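Long-range contacts in 6-phospho-beta-d glycosidase (PDB 5FOO), which probably hydrolyses 6-phosphorylated beta-glucosides as a family 1 glycoside hydrolase, and holds the probe 6-phosphocyclophellitol in its pocket: residues A[10-16]-A[70-76]; A[51-57]-A[441-445]; A[368-374]-A[388-393]; A[431-435]-A[447-453]. The protein carries 1 engineered substitution. All coordinates share one frame; numbering follows the deposited sequence.

Contact 1: A[10-16]-A[70-76]; sequences WGGATSG and HNSYRTS
With its CG between the backbone N and the carbonyl carbon (chi1 65°), Asn71 folds its amide back onto Trp10, where OD1 accepts the backbone N-H of Trp10 at 2.8 Å in a nearly straight bond (167°). That donor is tilted from the plane of the amide carbonyl, while Ser72 OG reaches the same oxygen nearly along the C=O axis; these two bonds on OD1, with ND2 bound to Phe8 O, fix the amide's rotation. Asn71 N in turn binds Trp10 O at 2.8 Å. The parallel pairing is firmest around Ala13, where Arg74 N donates to Gly12 O (3.2 Å) and Thr14 N to Arg74 O (2.9 Å). Bends at chi2 and chi3 bring the guanidinium of Arg74 face-on to the methyl of Ala13, CB to NE 3.6 Å; its NH2 binds Ser365 O, and a water links NH1 to Thr14 O. Gly11 CA makes a CH-pi contact with one face of the His70 ring, and a second water joins His70 ND1, Gly12 N and Ser72 O. Thr14 CG2 meets Tyr73 OH at 3.3 Å. Past strand 10-13, Ser76 OG, ending strand 72-76, accepts from Gly16 N at 2.8 Å. The pair forms the first two strands of the eight-stranded TIM barrel, flanked by strands 410-416 and 112-116; Arg74 points into the barrel, and Tyr73 packs outward on helix 54-67.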
# COMPACT_ATOMS: atom_id res chain seq x y z
N TRP A 10 -1.95 -12.78 10.84
CA TRP A 10 -2.65 -13.34 9.75
C TRP A 10 -3.91 -12.53 9.54
O TRP A 10 -4.72 -12.31 10.46
CB TRP A 10 -3.04 -14.76 10.01
CG TRP A 10 -1.95 -15.73 10.22
CD1 TRP A 10 -1.66 -16.39 11.41
CD2 TRP A 10 -1.15 -16.38 9.21
NE1 TRP A 10 -0.65 -17.28 11.19
CE2 TRP A 10 -0.33 -17.30 9.86
CE3 TRP A 10 -0.97 -16.18 7.85
CZ2 TRP A 10 0.63 -18.05 9.18
CZ3 TRP A 10 -0.04 -16.93 7.20
CH2 TRP A 10 0.75 -17.85 7.86
N GLY A 11 -4.10 -12.09 8.31
CA GLY A 11 -5.30 -11.33 7.99
C GLY A 11 -5.17 -10.78 6.60
O GLY A 11 -4.44 -11.33 5.77
N GLY A 12 -5.89 -9.72 6.33
CA GLY A 12 -5.79 -9.10 5.05
C GLY A 12 -5.89 -7.62 5.17
O GLY A 12 -6.12 -7.10 6.26
N ALA A 13 -5.64 -7.00 4.03
CA ALA A 13 -5.52 -5.60 3.86
C ALA A 13 -6.56 -5.05 2.85
O ALA A 13 -6.87 -5.67 1.81
CB ALA A 13 -4.14 -5.30 3.36
N THR A 14 -7.02 -3.83 3.16
CA THR A 14 -7.89 -2.98 2.37
C THR A 14 -7.50 -1.51 2.67
O THR A 14 -6.46 -1.26 3.31
CB THR A 14 -9.38 -3.32 2.62
OG1 THR A 14 -10.21 -2.67 1.68
CG2 THR A 14 -9.86 -2.98 4.04
N SER A 15 -8.30 -0.57 2.17
CA SER A 15 -8.14 0.83 2.46
C SER A 15 -9.52 1.47 2.63
O SER A 15 -10.54 0.91 2.20
CB SER A 15 -7.36 1.49 1.33
OG SER A 15 -8.14 1.57 0.17
N GLY A 16 -9.59 2.61 3.29
CA GLY A 16 -10.86 3.36 3.46
C GLY A 16 -11.55 3.63 2.09
O GLY A 16 -12.75 3.35 1.91
N HIS A 70 -8.82 -14.77 11.01
CA HIS A 70 -7.95 -13.57 10.92
C HIS A 70 -7.65 -13.07 12.33
O HIS A 70 -8.56 -12.96 13.14
CB HIS A 70 -8.62 -12.49 10.07
CG HIS A 70 -8.80 -12.87 8.63
ND1 HIS A 70 -8.95 -11.95 7.62
CD2 HIS A 70 -8.80 -14.09 8.02
CE1 HIS A 70 -9.07 -12.57 6.46
NE2 HIS A 70 -9.00 -13.87 6.67
N ASN A 71 -6.39 -12.79 12.65
CA ASN A 71 -6.06 -12.13 13.93
C ASN A 71 -5.66 -10.65 13.85
O ASN A 71 -5.37 -10.01 14.88
CB ASN A 71 -4.96 -12.92 14.64
CG ASN A 71 -3.66 -12.90 13.87
OD1 ASN A 71 -3.35 -11.92 13.15
ND2 ASN A 71 -2.85 -13.93 14.06
N SER A 72 -5.70 -10.10 12.63
CA SER A 72 -5.27 -8.76 12.35
C SER A 72 -6.00 -8.28 11.06
O SER A 72 -6.52 -9.10 10.30
CB SER A 72 -3.77 -8.72 12.20
OG SER A 72 -3.32 -9.69 11.30
N TYR A 73 -6.15 -6.96 10.91
CA TYR A 73 -6.89 -6.33 9.79
C TYR A 73 -6.25 -4.95 9.55
O TYR A 73 -6.24 -4.14 10.47
CB TYR A 73 -8.36 -6.14 10.13
CG TYR A 73 -9.29 -5.49 9.11
CD1 TYR A 73 -9.81 -6.19 8.03
CD2 TYR A 73 -9.68 -4.15 9.25
CE1 TYR A 73 -10.74 -5.59 7.13
CE2 TYR A 73 -10.57 -3.56 8.36
CZ TYR A 73 -11.11 -4.27 7.30
OH TYR A 73 -12.01 -3.64 6.43
N ARG A 74 -5.77 -4.71 8.32
CA ARG A 74 -5.25 -3.39 7.93
C ARG A 74 -6.22 -2.67 7.03
O ARG A 74 -6.67 -3.20 6.01
CB ARG A 74 -3.89 -3.51 7.27
CG ARG A 74 -3.17 -2.16 7.09
CD ARG A 74 -3.16 -1.64 5.65
NE ARG A 74 -2.41 -2.50 4.73
CZ ARG A 74 -2.09 -2.15 3.46
NH1 ARG A 74 -2.45 -0.95 2.94
NH2 ARG A 74 -1.36 -2.95 2.72
N THR A 75 -6.61 -1.48 7.46
CA THR A 75 -7.31 -0.55 6.62
C THR A 75 -6.69 0.87 6.75
O THR A 75 -5.64 1.05 7.32
CB THR A 75 -8.83 -0.56 6.91
OG1 THR A 75 -9.56 0.07 5.83
CG2 THR A 75 -9.18 0.11 8.23
N SER A 76 -7.33 1.88 6.19
CA SER A 76 -6.85 3.22 6.30
C SER A 76 -7.94 4.12 6.80
O SER A 76 -9.13 3.84 6.64
CB SER A 76 -6.27 3.72 4.97
OG SER A 76 -7.28 4.02 4.01
O HOH W 1 -8.22 -9.26 8.12
O HOH W 2 -4.49 0.97 3.45

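Contact 2: A[51-57]-A[441-445]; sequences ASDAYHQ and TQVRR
The Gln57 amide stacks on one face of the Arg444 guanidinium, their planes 22° apart, with OE1 of Gln57 offset toward the rim and 3.3 Å from NE of Arg444, where the angle is too poor for a hydrogen bond. At the guanidinium edge, in its plane, lie the Ser52 carbonyl and OE1 of Gln442. Both terminal nitrogens of Arg444 grip Ser52 O end-on: NH2 at 2.8 Å, almost in line with the carbonyl (176°), and NH1 at 3.0 Å from above the carbonyl plane. NH1 also meets a lone pair of Gln442 OE1, an oxygen shared with Asn437, while NH2 has a salt bridge to Asp61. Gln442 bends at chi2, which turns its amide toward the 51-53 backbone and lets NE2 donate to Ala51 O at 3.0 Å. Gln57 NE2 spends its two hydrogens in the amide plane, one on Gln442 O (2.8 Å, 175°) and one on the anti side of Asp53 OD2 (3.1 Å). The syn lone pair of Asp53 OD1 receives His56 ND1 at 2.6 Å. A water donates to both Gln57 OE1 and Gln442 O. Here the 51-53 loop and the first turn of helix 54-67, which precedes strand 72-76 of the barrel, are tied to the hairpin of strands 435-437 and 444-446, near the C-terminal end of the chain.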
# COMPACT_ATOMS: atom_id res chain seq x y z
N ALA A 51 -18.71 1.56 -3.05
CA ALA A 51 -17.62 0.65 -2.97
C ALA A 51 -18.08 -0.68 -2.35
O ALA A 51 -19.06 -1.24 -2.83
CB ALA A 51 -16.45 1.29 -2.21
N SER A 52 -17.46 -1.18 -1.26
CA SER A 52 -17.94 -2.42 -0.70
C SER A 52 -18.73 -2.19 0.60
O SER A 52 -18.83 -3.09 1.37
CB SER A 52 -16.79 -3.44 -0.53
OG SER A 52 -16.49 -4.03 -1.81
N ASP A 53 -19.28 -1.00 0.80
CA ASP A 53 -20.27 -0.74 1.84
C ASP A 53 -19.74 -1.00 3.28
O ASP A 53 -20.52 -1.29 4.22
CB ASP A 53 -21.56 -1.58 1.57
CG ASP A 53 -22.77 -1.13 2.41
OD1 ASP A 53 -22.83 0.13 2.64
OD2 ASP A 53 -23.62 -2.03 2.83
N ALA A 54 -18.43 -0.86 3.47
CA ALA A 54 -17.85 -0.99 4.81
C ALA A 54 -18.33 0.11 5.78
O ALA A 54 -18.36 -0.11 7.01
CB ALA A 54 -16.34 -1.05 4.74
N TYR A 55 -18.73 1.27 5.27
CA TYR A 55 -19.36 2.24 6.13
C TYR A 55 -20.47 1.58 7.02
O TYR A 55 -20.55 1.83 8.25
CB TYR A 55 -19.88 3.48 5.40
CG TYR A 55 -20.48 4.50 6.36
CD1 TYR A 55 -19.68 5.39 7.04
CD2 TYR A 55 -21.86 4.51 6.64
CE1 TYR A 55 -20.22 6.26 7.98
CE2 TYR A 55 -22.41 5.42 7.54
CZ TYR A 55 -21.57 6.29 8.22
OH TYR A 55 -22.07 7.22 9.14
N HIS A 56 -21.29 0.72 6.39
CA HIS A 56 -22.37 0.05 7.07
C HIS A 56 -21.96 -1.31 7.62
O HIS A 56 -22.37 -1.66 8.71
CB HIS A 56 -23.56 -0.09 6.13
CG HIS A 56 -24.14 1.22 5.68
ND1 HIS A 56 -24.06 1.66 4.38
CD2 HIS A 56 -24.89 2.13 6.34
CE1 HIS A 56 -24.71 2.81 4.28
NE2 HIS A 56 -25.21 3.12 5.45
N GLN A 57 -21.13 -2.05 6.92
CA GLN A 57 -20.89 -3.46 7.25
C GLN A 57 -19.58 -3.81 7.97
O GLN A 57 -19.28 -4.97 8.13
CB GLN A 57 -20.95 -4.27 5.94
CG GLN A 57 -22.34 -4.25 5.31
CD GLN A 57 -22.51 -5.38 4.29
OE1 GLN A 57 -22.28 -6.54 4.61
NE2 GLN A 57 -22.83 -5.03 3.05
N THR A 441 -25.88 -5.93 -4.34
CA THR A 441 -26.58 -6.17 -3.06
C THR A 441 -25.70 -6.02 -1.81
O THR A 441 -26.21 -6.11 -0.71
CB THR A 441 -27.15 -7.61 -2.99
OG1 THR A 441 -26.09 -8.57 -2.97
CG2 THR A 441 -28.12 -7.87 -4.21
N GLN A 442 -24.39 -5.87 -2.01
CA GLN A 442 -23.37 -5.88 -0.95
C GLN A 442 -23.42 -7.10 -0.01
O GLN A 442 -22.92 -7.06 1.13
CB GLN A 442 -23.50 -4.58 -0.17
CG GLN A 442 -23.33 -3.36 -1.03
CD GLN A 442 -21.92 -3.20 -1.52
OE1 GLN A 442 -20.93 -3.66 -0.89
NE2 GLN A 442 -21.80 -2.52 -2.65
N VAL A 443 -23.97 -8.19 -0.51
CA VAL A 443 -23.91 -9.46 0.19
C VAL A 443 -22.57 -10.14 -0.01
O VAL A 443 -22.10 -10.29 -1.16
CB VAL A 443 -25.02 -10.40 -0.32
CG1 VAL A 443 -24.89 -11.84 0.25
CG2 VAL A 443 -26.36 -9.77 0.03
N ARG A 444 -22.00 -10.62 1.08
CA ARG A 444 -20.72 -11.34 1.05
C ARG A 444 -20.93 -12.86 0.96
O ARG A 444 -21.91 -13.39 1.45
CB ARG A 444 -19.87 -11.07 2.30
CG ARG A 444 -19.17 -9.73 2.35
CD ARG A 444 -20.14 -8.60 2.52
NE ARG A 444 -19.50 -7.41 3.07
CZ ARG A 444 -19.46 -6.20 2.54
NH1 ARG A 444 -19.98 -5.90 1.33
NH2 ARG A 444 -18.86 -5.22 3.24
N ARG A 445 -19.98 -13.54 0.34
CA ARG A 445 -19.96 -14.97 0.35
C ARG A 445 -18.53 -15.47 0.28
O ARG A 445 -17.85 -15.26 -0.73
CB ARG A 445 -20.74 -15.51 -0.85
CG ARG A 445 -20.64 -17.02 -0.87
CD ARG A 445 -21.80 -17.71 -1.56
NE ARG A 445 -21.76 -19.11 -1.11
CZ ARG A 445 -22.51 -20.11 -1.56
NH1 ARG A 445 -23.42 -19.91 -2.53
NH2 ARG A 445 -22.33 -21.33 -1.05
O HOH W 3 -24.38 -8.03 3.66

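Contact 3: A[368-374]-A[388-393]; sequences GVGISGE and YRIQFL
Glu374 OE2 is the polar centre, met by Tyr388 OH in a very short hydrogen bond (2.5 Å) and by both terminal nitrogens of Arg389 end-on. NH1 of Arg389 uses the syn lone pair of Glu374 OE2 at 2.9 Å, whereas NH2 comes from above the carboxylate plane. The other side of the same guanidinium grips the Val369 carbonyl: NH2 at 3.0 Å and NE at 3.3 Å both converge on Val369 O, in the guanidinium plane. With partners along two edges, the group is held against rotation. Val369 CB stands over the centre of the Phe392 ring, 8° off its normal, and Ile371 CG1 touches Tyr388 CE2 at 3.5 Å. Tyr388 reaches Ile371 and Glu374 with CG between its backbone N and carbonyl carbon (chi1 49°). In the next shell, Asp386 forms a salt bridge with Arg389 NH1, and Lys447 one with Glu374 OE1; His396 stacks on Phe392. These contacts fasten the loop following strand 362-367, whose end carries Glu366 of the ligand pocket, to helix 387-405, which follows it in the chain: a strand-to-helix loop on the TIM barrel of family 1.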
# COMPACT_ATOMS: atom_id res chain seq x y z
N GLY A 368 -1.62 -10.74 -3.10
CA GLY A 368 -2.82 -11.37 -3.62
C GLY A 368 -2.81 -11.40 -5.13
O GLY A 368 -1.83 -10.94 -5.78
N VAL A 369 -3.86 -11.98 -5.65
CA VAL A 369 -4.04 -12.19 -7.10
C VAL A 369 -5.50 -11.87 -7.47
O VAL A 369 -6.46 -12.29 -6.80
CB VAL A 369 -3.66 -13.63 -7.56
CG1 VAL A 369 -4.54 -14.70 -6.94
CG2 VAL A 369 -3.71 -13.70 -9.09
N GLY A 370 -5.62 -11.13 -8.56
CA GLY A 370 -6.87 -10.57 -9.02
C GLY A 370 -7.27 -11.22 -10.35
O GLY A 370 -6.42 -11.32 -11.25
N ILE A 371 -8.55 -11.60 -10.48
CA ILE A 371 -9.08 -12.39 -11.62
C ILE A 371 -10.45 -11.82 -11.93
O ILE A 371 -11.17 -11.45 -11.00
CB ILE A 371 -9.19 -13.88 -11.20
CG1 ILE A 371 -7.78 -14.45 -11.02
CG2 ILE A 371 -9.98 -14.78 -12.14
CD1 ILE A 371 -6.94 -14.39 -12.28
N SER A 372 -10.80 -11.72 -13.20
CA SER A 372 -12.18 -11.38 -13.62
C SER A 372 -13.09 -12.62 -13.79
O SER A 372 -12.64 -13.77 -13.72
CB SER A 372 -12.16 -10.54 -14.90
OG SER A 372 -11.58 -11.30 -15.92
N GLY A 373 -14.37 -12.38 -13.96
CA GLY A 373 -15.31 -13.44 -14.29
C GLY A 373 -15.30 -14.63 -13.35
O GLY A 373 -15.40 -15.81 -13.80
N GLU A 374 -15.23 -14.35 -12.03
CA GLU A 374 -15.11 -15.46 -11.09
C GLU A 374 -16.41 -16.26 -10.99
O GLU A 374 -16.41 -17.31 -10.36
CB GLU A 374 -14.68 -15.00 -9.68
CG GLU A 374 -13.27 -14.45 -9.61
CD GLU A 374 -12.73 -14.38 -8.19
OE1 GLU A 374 -13.45 -13.82 -7.30
OE2 GLU A 374 -11.61 -14.90 -8.01
N TYR A 388 -6.97 -21.36 -8.09
CA TYR A 388 -5.89 -20.47 -8.55
C TYR A 388 -5.40 -19.52 -7.42
O TYR A 388 -4.23 -19.25 -7.32
CB TYR A 388 -6.31 -19.65 -9.76
CG TYR A 388 -7.64 -18.97 -9.58
CD1 TYR A 388 -8.81 -19.59 -9.97
CD2 TYR A 388 -7.72 -17.68 -9.07
CE1 TYR A 388 -10.06 -18.97 -9.78
CE2 TYR A 388 -8.94 -17.03 -8.91
CZ TYR A 388 -10.11 -17.69 -9.27
OH TYR A 388 -11.32 -17.12 -9.10
N ARG A 389 -6.30 -19.00 -6.58
CA ARG A 389 -5.90 -18.05 -5.51
C ARG A 389 -5.19 -18.77 -4.33
O ARG A 389 -4.16 -18.34 -3.82
CB ARG A 389 -7.13 -17.27 -5.02
CG ARG A 389 -6.78 -16.25 -3.95
CD ARG A 389 -7.87 -15.25 -3.73
NE ARG A 389 -8.03 -14.47 -4.93
CZ ARG A 389 -9.07 -14.52 -5.76
NH1 ARG A 389 -10.13 -15.33 -5.52
NH2 ARG A 389 -9.04 -13.74 -6.86
N ILE A 390 -5.76 -19.91 -3.92
CA ILE A 390 -5.10 -20.84 -2.98
C ILE A 390 -3.69 -21.18 -3.40
O ILE A 390 -2.72 -20.96 -2.64
CB ILE A 390 -5.93 -22.10 -2.81
CG1 ILE A 390 -7.25 -21.72 -2.11
CG2 ILE A 390 -5.13 -23.18 -2.05
CD1 ILE A 390 -8.25 -22.86 -1.97
N GLN A 391 -3.55 -21.63 -4.65
CA GLN A 391 -2.25 -21.93 -5.16
C GLN A 391 -1.32 -20.70 -5.13
O GLN A 391 -0.17 -20.77 -4.63
CB GLN A 391 -2.38 -22.43 -6.59
CG GLN A 391 -1.07 -22.87 -7.20
CD GLN A 391 -0.54 -24.10 -6.47
OE1 GLN A 391 -1.33 -24.93 -5.95
NE2 GLN A 391 0.79 -24.21 -6.37
N PHE A 392 -1.77 -19.57 -5.66
CA PHE A 392 -0.93 -18.36 -5.64
C PHE A 392 -0.51 -18.03 -4.18
O PHE A 392 0.65 -17.77 -3.93
CB PHE A 392 -1.70 -17.18 -6.29
CG PHE A 392 -0.98 -15.83 -6.33
CD1 PHE A 392 -0.97 -14.99 -5.22
CD2 PHE A 392 -0.45 -15.33 -7.53
CE1 PHE A 392 -0.37 -13.72 -5.29
CE2 PHE A 392 0.11 -14.09 -7.59
CZ PHE A 392 0.15 -13.26 -6.49
N LEU A 393 -1.47 -17.93 -3.27
CA LEU A 393 -1.14 -17.55 -1.86
C LEU A 393 -0.17 -18.57 -1.26
O LEU A 393 0.85 -18.20 -0.70
CB LEU A 393 -2.39 -17.38 -1.00
CG LEU A 393 -3.35 -16.25 -1.46
CD1 LEU A 393 -4.57 -16.24 -0.58
CD2 LEU A 393 -2.74 -14.86 -1.54
O HOH W 4 -6.12 -12.44 -3.45

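Contact 4: A[431-435]-A[447-453]; sequences RYGLV and KASAYWF. With JAZ (6-phosphocyclophellitol), chain G.
Lys447 runs alongside the Gly433-Leu434 backbone, joining the loop after the eighth strand of the TIM barrel, 410-416, to the start of helix 448-459. Its chain is extended beyond CG. CB and CG of Lys447 lie beside Leu434 O, CG at 3.2 Å; CD and CE pass on to Gly433 O, CD at 3.3 Å; and NZ hydrogen-bonds that oxygen at 2.8 Å, tilted from the carbonyl plane. The same ammonium forms salt bridges with Glu374 and Asp420, so its buried charge is probably well compensated. At the other end of the residue, Lys447 N donates to Leu434 O (2.8 Å, 157°), in the plane of that carbonyl. One lysine thus holds the loop with both its backbone N and its ammonium tip. Leu434 sets CG anti to its carbonyl carbon (chi1 -61°), which sends its two methyls to the helix: CD2 touches Ser449 OG at 3.5 Å, and CD1 meets Phe453 CD2 at 3.9 Å. Its CB packs on the methyl of Ala450, which Val435 CG2 also approaches. Ser449 OG is hydrogen-bonded to Asp386, just before helix 387-405. Tyr432 points away from this packing into the ligand pocket, with Trp416 edge-to-face against its ring. There Tyr432 OH donates to phosphate oxygen O13 of 6-phosphocyclophellitol, near the ring plane, at a modelled 2.4 Å, a hydrogen bond whose very short length is doubtful.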
# COMPACT_ATOMS: atom_id res chain seq x y z
N ARG A 431 -11.23 -9.32 -9.21
CA ARG A 431 -11.59 -9.63 -7.82
C ARG A 431 -10.38 -10.26 -7.16
O ARG A 431 -9.78 -11.12 -7.75
CB ARG A 431 -12.79 -10.57 -7.78
CG ARG A 431 -14.01 -10.13 -8.63
CD ARG A 431 -14.49 -8.78 -8.15
NE ARG A 431 -15.74 -8.32 -8.75
CZ ARG A 431 -16.93 -8.42 -8.21
NH1 ARG A 431 -17.13 -9.03 -7.03
NH2 ARG A 431 -17.96 -7.93 -8.87
N TYR A 432 -10.00 -9.71 -6.01
CA TYR A 432 -8.90 -10.21 -5.16
C TYR A 432 -9.35 -10.89 -3.83
O TYR A 432 -8.54 -11.39 -3.10
CB TYR A 432 -7.99 -9.03 -4.77
CG TYR A 432 -7.04 -8.52 -5.84
CD1 TYR A 432 -7.44 -7.59 -6.81
CD2 TYR A 432 -5.72 -8.94 -5.87
CE1 TYR A 432 -6.55 -7.11 -7.78
CE2 TYR A 432 -4.82 -8.46 -6.83
CZ TYR A 432 -5.24 -7.55 -7.80
OH TYR A 432 -4.30 -7.12 -8.74
N GLY A 433 -10.64 -10.91 -3.52
CA GLY A 433 -11.09 -11.29 -2.20
C GLY A 433 -10.91 -12.74 -1.89
O GLY A 433 -10.98 -13.64 -2.79
N LEU A 434 -10.70 -13.01 -0.61
CA LEU A 434 -10.99 -14.35 -0.08
C LEU A 434 -12.52 -14.54 -0.00
O LEU A 434 -13.03 -15.64 0.05
CB LEU A 434 -10.43 -14.46 1.34
CG LEU A 434 -8.95 -14.28 1.53
CD1 LEU A 434 -8.64 -14.16 3.02
CD2 LEU A 434 -8.15 -15.41 0.87
N VAL A 435 -13.24 -13.44 0.10
CA VAL A 435 -14.67 -13.41 0.24
C VAL A 435 -15.24 -12.54 -0.86
O VAL A 435 -14.85 -11.39 -1.03
CB VAL A 435 -15.07 -12.80 1.60
CG1 VAL A 435 -16.59 -12.76 1.77
CG2 VAL A 435 -14.41 -13.61 2.75
N LYS A 447 -15.18 -17.44 -0.37
CA LYS A 447 -14.73 -18.30 -1.46
C LYS A 447 -13.96 -19.45 -0.83
O LYS A 447 -13.63 -19.43 0.39
CB LYS A 447 -13.83 -17.54 -2.46
CG LYS A 447 -14.35 -16.18 -2.86
CD LYS A 447 -13.46 -15.53 -3.94
CE LYS A 447 -13.85 -14.08 -4.17
NZ LYS A 447 -12.81 -13.24 -4.81
N ALA A 448 -13.68 -20.47 -1.64
CA ALA A 448 -12.84 -21.55 -1.14
C ALA A 448 -11.54 -21.08 -0.49
O ALA A 448 -11.05 -21.74 0.42
CB ALA A 448 -12.51 -22.53 -2.23
N SER A 449 -10.95 -20.00 -0.98
CA SER A 449 -9.66 -19.57 -0.43
C SER A 449 -9.83 -19.05 0.98
O SER A 449 -8.91 -19.14 1.76
CB SER A 449 -8.97 -18.53 -1.29
OG SER A 449 -9.81 -17.45 -1.40
N ALA A 450 -11.01 -18.56 1.34
CA ALA A 450 -11.25 -18.11 2.72
C ALA A 450 -11.12 -19.26 3.73
O ALA A 450 -10.60 -19.03 4.83
CB ALA A 450 -12.62 -17.47 2.85
N TYR A 451 -11.65 -20.45 3.38
CA TYR A 451 -11.57 -21.64 4.24
C TYR A 451 -10.18 -22.21 4.22
O TYR A 451 -9.70 -22.71 5.25
CB TYR A 451 -12.65 -22.70 3.90
CG TYR A 451 -14.02 -22.13 4.13
CD1 TYR A 451 -14.48 -21.86 5.43
CD2 TYR A 451 -14.83 -21.80 3.06
CE1 TYR A 451 -15.73 -21.28 5.64
CE2 TYR A 451 -16.05 -21.21 3.25
CZ TYR A 451 -16.48 -20.95 4.53
OH TYR A 451 -17.69 -20.38 4.66
N TRP A 452 -9.47 -22.09 3.12
CA TRP A 452 -8.09 -22.54 3.12
C TRP A 452 -7.23 -21.65 4.03
O TRP A 452 -6.38 -22.17 4.81
CB TRP A 452 -7.51 -22.62 1.73
CG TRP A 452 -6.02 -22.86 1.70
CD1 TRP A 452 -5.35 -24.06 1.68
CD2 TRP A 452 -5.03 -21.84 1.63
NE1 TRP A 452 -3.99 -23.84 1.66
CE2 TRP A 452 -3.78 -22.48 1.62
CE3 TRP A 452 -5.08 -20.43 1.60
CZ2 TRP A 452 -2.59 -21.77 1.58
CZ3 TRP A 452 -3.90 -19.72 1.56
CH2 TRP A 452 -2.67 -20.39 1.53
N PHE A 453 -7.43 -20.33 3.95
CA PHE A 453 -6.56 -19.42 4.68
C PHE A 453 -6.91 -19.51 6.16
O PHE A 453 -6.06 -19.34 6.98
CB PHE A 453 -6.73 -17.98 4.17
CG PHE A 453 -5.76 -17.00 4.77
CD1 PHE A 453 -4.42 -17.14 4.55
CD2 PHE A 453 -6.21 -15.92 5.51
CE1 PHE A 453 -3.50 -16.24 5.09
CE2 PHE A 453 -5.32 -14.96 5.99
CZ PHE A 453 -3.97 -15.17 5.83
C2 JAZ G . -4.68 -2.30 -5.03
C3 JAZ G . -4.20 -1.80 -3.65
C4 JAZ G . -2.69 -1.56 -3.67
C5 JAZ G . -1.90 -2.80 -4.04
C6 JAZ G . -2.43 -3.39 -5.33
C7 JAZ G . -3.94 -3.60 -5.31
C8 JAZ G . -4.45 -4.33 -6.55
O9 JAZ G . -4.17 -3.50 -7.68
P10 JAZ G . -5.14 -3.56 -8.93
O11 JAZ G . -4.57 -2.54 -9.86
O12 JAZ G . -6.55 -3.47 -8.53
O13 JAZ G . -5.01 -4.91 -9.48
O14 JAZ G . -2.02 -2.58 -6.44
O15 JAZ G . -6.08 -2.60 -5.00
O16 JAZ G . -4.86 -0.58 -3.40
O17 JAZ G . -2.27 -1.07 -2.41

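Overall arrangement
Contacts 3 and 4 are the closest pair, their centres about 9 Å apart, and Glu374 OE1 to Lys447 NZ at 2.6 Å is the salt bridge that joins them. Contact 4 also meets the N-terminal end of contact 1, where His70 NE2 lies 3.7 Å from Phe453 CD2, and contact 2, where Arg444 CB lies 3.7 Å from Val435 CG1. Contact 4 thus touches all three of the others. Tyr432 of contact 4 touches the ligand itself; the side chain of Ser15 in contact 1 is about 5 Å from the bound 6-phosphocyclophellitol. The side chain of Ser52 in contact 2 is about 11 Å from the bound 6-phosphocyclophellitol.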